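Local atomic coordinates of putative S41 protease (Bacteroides fragilis NCTC 9343, PDB entry 3K50), a protein that is probably a serine peptidase of the S41 family, which cleaves peptide bonds, though its own substrates are not known. Residues N195-G200 against R232-G237. Numbering follows the deposited sequence.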
ATOM      1  N   ASN A 195      -3.906  -4.712  -1.713  1.00 29.66           N
ATOM      2  CA  ASN A 195      -2.805  -4.154  -0.892  1.00 30.56           C
ATOM      3  C   ASN A 195      -1.481  -3.853  -1.563  1.00 31.02           C
ATOM      4  O   ASN A 195      -0.628  -3.278  -0.936  1.00 30.09           O
ATOM      5  CB  ASN A 195      -2.567  -5.078   0.327  1.00 28.24           C
ATOM      6  CG  ASN A 195      -2.064  -4.320   1.558  1.00 35.51           C
ATOM      7  OD1 ASN A 195      -2.568  -3.264   1.876  1.00 36.49           O
ATOM      8  ND2 ASN A 195      -1.044  -4.843   2.208  1.00 31.54           N
ATOM      9  N   GLU A 196      -1.324  -4.220  -2.832  1.00 32.06           N
ATOM     10  CA  GLU A 196      -0.072  -4.022  -3.510  1.00 31.76           C
ATOM     11  C   GLU A 196      -0.287  -4.161  -4.998  1.00 32.33           C
ATOM     12  O   GLU A 196      -0.966  -5.076  -5.436  1.00 30.65           O
ATOM     13  CB  GLU A 196       0.960  -5.071  -3.041  1.00 33.17           C
ATOM     14  CG  GLU A 196       2.301  -4.782  -3.498  1.00 36.83           C
ATOM     15  CD  GLU A 196       3.317  -5.870  -3.176  1.00 45.05           C
ATOM     16  OE1 GLU A 196       2.946  -6.970  -2.717  1.00 46.61           O
ATOM     17  OE2 GLU A 196       4.507  -5.599  -3.418  1.00 42.27           O
ATOM     18  N   PHE A 197       0.248  -3.208  -5.771  1.00 30.26           N
ATOM     19  CA  PHE A 197       0.173  -3.290  -7.227  1.00 30.75           C
ATOM     20  C   PHE A 197       1.310  -4.204  -7.711  1.00 30.36           C
ATOM     21  O   PHE A 197       2.380  -3.748  -8.151  1.00 31.45           O
ATOM     22  CB  PHE A 197       0.244  -1.883  -7.854  1.00 30.85           C
ATOM     23  CG  PHE A 197      -0.984  -1.040  -7.573  1.00 27.84           C
ATOM     24  CD1 PHE A 197      -1.152  -0.441  -6.367  1.00 29.39           C
ATOM     25  CD2 PHE A 197      -1.961  -0.865  -8.534  1.00 35.54           C
ATOM     26  CE1 PHE A 197      -2.291   0.302  -6.096  1.00 30.34           C
ATOM     27  CE2 PHE A 197      -3.097  -0.126  -8.272  1.00 34.70           C
ATOM     28  CZ  PHE A 197      -3.265   0.449  -7.040  1.00 34.59           C
ATOM     29  N   LYS A 198       1.044  -5.495  -7.691  1.00 30.94           N
ATOM     30  CA  LYS A 198       2.024  -6.502  -8.059  1.00 33.20           C
ATOM     31  C   LYS A 198       1.315  -7.555  -8.911  1.00 31.78           C
ATOM     32  O   LYS A 198       0.280  -8.051  -8.515  1.00 33.85           O
ATOM     33  CB  LYS A 198       2.603  -7.091  -6.766  1.00 34.62           C
ATOM     34  CG  LYS A 198       3.894  -7.877  -6.991  1.00 38.86           C
ATOM     35  CD  LYS A 198       4.428  -8.385  -5.697  1.00 43.53           C
ATOM     36  CE  LYS A 198       5.661  -9.220  -5.871  1.00 52.80           C
ATOM     37  NZ  LYS A 198       6.078  -9.690  -4.522  1.00 61.10           N
ATOM     38  N   ALA A 199       1.890  -7.891 -10.056  1.00 30.12           N
ATOM     39  CA  ALA A 199       1.247  -8.703 -11.049  1.00 30.17           C
ATOM     40  C   ALA A 199       1.270 -10.172 -10.701  1.00 33.49           C
ATOM     41  O   ALA A 199       0.307 -10.854 -10.977  1.00 29.82           O
ATOM     42  CB  ALA A 199       1.872  -8.423 -12.458  1.00 33.05           C
ATOM     43  N   GLY A 200       2.345 -10.641 -10.055  1.00 35.03           N
ATOM     44  CA  GLY A 200       2.488 -12.039  -9.680  1.00 33.77           C
ATOM     45  C   GLY A 200       3.702 -12.248  -8.766  1.00 37.00           C
ATOM     46  O   GLY A 200       4.458 -11.281  -8.502  1.00 32.71           O
ATOM     47  N   ARG A 232      -5.856   1.442   1.888  1.00 31.91           N
ATOM     48  CA  ARG A 232      -5.292   2.116   3.046  1.00 28.95           C
ATOM     49  C   ARG A 232      -3.834   1.846   3.409  1.00 28.54           C
ATOM     50  O   ARG A 232      -3.200   2.721   4.022  1.00 29.28           O
ATOM     51  CB  ARG A 232      -6.179   1.905   4.293  1.00 29.41           C
ATOM     52  CG  ARG A 232      -6.041   0.567   4.967  1.00 28.47           C
ATOM     53  CD  ARG A 232      -6.994   0.500   6.139  1.00 26.13           C
ATOM     54  NE  ARG A 232      -8.362   0.254   5.711  1.00 28.84           N
ATOM     55  CZ  ARG A 232      -9.443   0.275   6.498  1.00 28.85           C
ATOM     56  NH1 ARG A 232      -9.364   0.642   7.780  1.00 30.33           N
ATOM     57  NH2 ARG A 232     -10.637  -0.011   5.963  1.00 27.08           N
ATOM     58  N   TYR A 233      -3.343   0.649   3.131  1.00 25.30           N
ATOM     59  CA  TYR A 233      -2.001   0.291   3.451  1.00 27.49           C
ATOM     60  C   TYR A 233      -1.238  -0.029   2.189  1.00 29.01           C
ATOM     61  O   TYR A 233      -0.167  -0.611   2.268  1.00 28.95           O
ATOM     62  CB  TYR A 233      -1.954  -0.953   4.406  1.00 28.28           C
ATOM     63  CG  TYR A 233      -2.665  -0.810   5.699  1.00 25.84           C
ATOM     64  CD1 TYR A 233      -2.626   0.403   6.418  1.00 25.32           C
ATOM     65  CD2 TYR A 233      -3.304  -1.931   6.311  1.00 28.44           C
ATOM     66  CE1 TYR A 233      -3.305   0.526   7.569  1.00 28.61           C
ATOM     67  CE2 TYR A 233      -3.937  -1.804   7.525  1.00 28.69           C
ATOM     68  CZ  TYR A 233      -3.934  -0.573   8.140  1.00 26.20           C
ATOM     69  OH  TYR A 233      -4.617  -0.418   9.330  1.00 25.13           O
ATOM     70  N   ASN A 234      -1.743   0.400   1.042  1.00 28.04           N
ATOM     71  CA  ASN A 234      -1.118   0.108  -0.258  1.00 29.48           C
ATOM     72  C   ASN A 234      -0.003   1.112  -0.640  1.00 30.09           C
ATOM     73  O   ASN A 234      -0.259   2.271  -0.980  1.00 30.09           O
ATOM     74  CB  ASN A 234      -2.204   0.056  -1.326  1.00 30.69           C
ATOM     75  CG  ASN A 234      -1.708  -0.546  -2.628  1.00 33.86           C
ATOM     76  OD1 ASN A 234      -0.596  -0.236  -3.073  1.00 26.52           O
ATOM     77  ND2 ASN A 234      -2.556  -1.369  -3.276  1.00 30.56           N
ATOM     78  N   THR A 235       1.251   0.650  -0.580  1.00 32.53           N
ATOM     79  CA  THR A 235       2.425   1.514  -0.771  1.00 31.54           C
ATOM     80  C   THR A 235       2.838   1.624  -2.253  1.00 32.34           C
ATOM     81  O   THR A 235       3.861   2.236  -2.593  1.00 31.24           O
ATOM     82  CB  THR A 235       3.620   1.017   0.074  1.00 34.44           C
ATOM     83  OG1 THR A 235       4.105  -0.203  -0.471  1.00 32.47           O
ATOM     84  CG2 THR A 235       3.255   0.818   1.561  1.00 32.45           C
ATOM     85  N   GLY A 236       2.082   0.959  -3.122  1.00 32.24           N
ATOM     86  CA  GLY A 236       2.212   1.141  -4.560  1.00 33.48           C
ATOM     87  C   GLY A 236       2.676  -0.075  -5.308  1.00 32.51           C
ATOM     88  O   GLY A 236       2.376  -1.238  -4.925  1.00 33.15           O
ATOM     89  N   GLY A 237       3.438   0.196  -6.367  1.00 30.14           N
ATOM     90  CA  GLY A 237       3.951  -0.868  -7.218  1.00 28.48           C
ATOM     91  C   GLY A 237       3.882  -0.558  -8.706  1.00 31.83           C
ATOM     92  O   GLY A 237       4.271   0.528  -9.139  1.00 33.60           O
TER
HETATM   93  O   HOH W   1      -4.475  -1.387   1.232  1.00 30.93           O
HETATM   94  O   HOH W   2       1.712  -2.459  -0.103  1.00 31.75           O
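The side chain of Asn234 lies across the backbone of Asn195 and Glu196, and its amide comes up to the ring of Phe197. Its CB lies 3.7 Å from Asn195 O, and its CA makes a CA-H...O contact with the same oxygen. CG stands anti to the backbone N (chi1 -167°), over the carbonyl of Asn195. At the tip the amide splits its work. OD1 sits at the edge of the Phe197 ring, in its plane, 3.3 Å from CD1. Asn234 OD1 also accepts from Gly236 N at 2.9 Å, in the plane of the carbonyl, and this closes an Asx turn. ND2 is 3.3 Å from Phe197 CE1 and donates to Tyr194 O, so both ends of the amide are held. Ring and amide planes are 52° apart.

Phe197 N donates to Gly236 O at 3.0 Å, from above the carbonyl plane. This is part of a single bridge between Phe197 and Gly237. A CB on Gly237 would run into Phe197 O. Gly237 CA itself makes a CA-H...O contact with that oxygen. Two waters extend the pairing. One donates to Asn195 OD1 and accepts from Tyr233 N. The other links Asn195 O to Thr235 N.

The contact joins the loops that follow the neighbouring parallel strands 187-194 and 226-230 of the mixed sheet, within the ClpP/crotonase-like S41 region. The Phe197 ring packs against helices 239-249 and 304-312. At the other end of the contact Tyr233 touches strand 90-97, and its OH is hydrogen-bonded to Glu372.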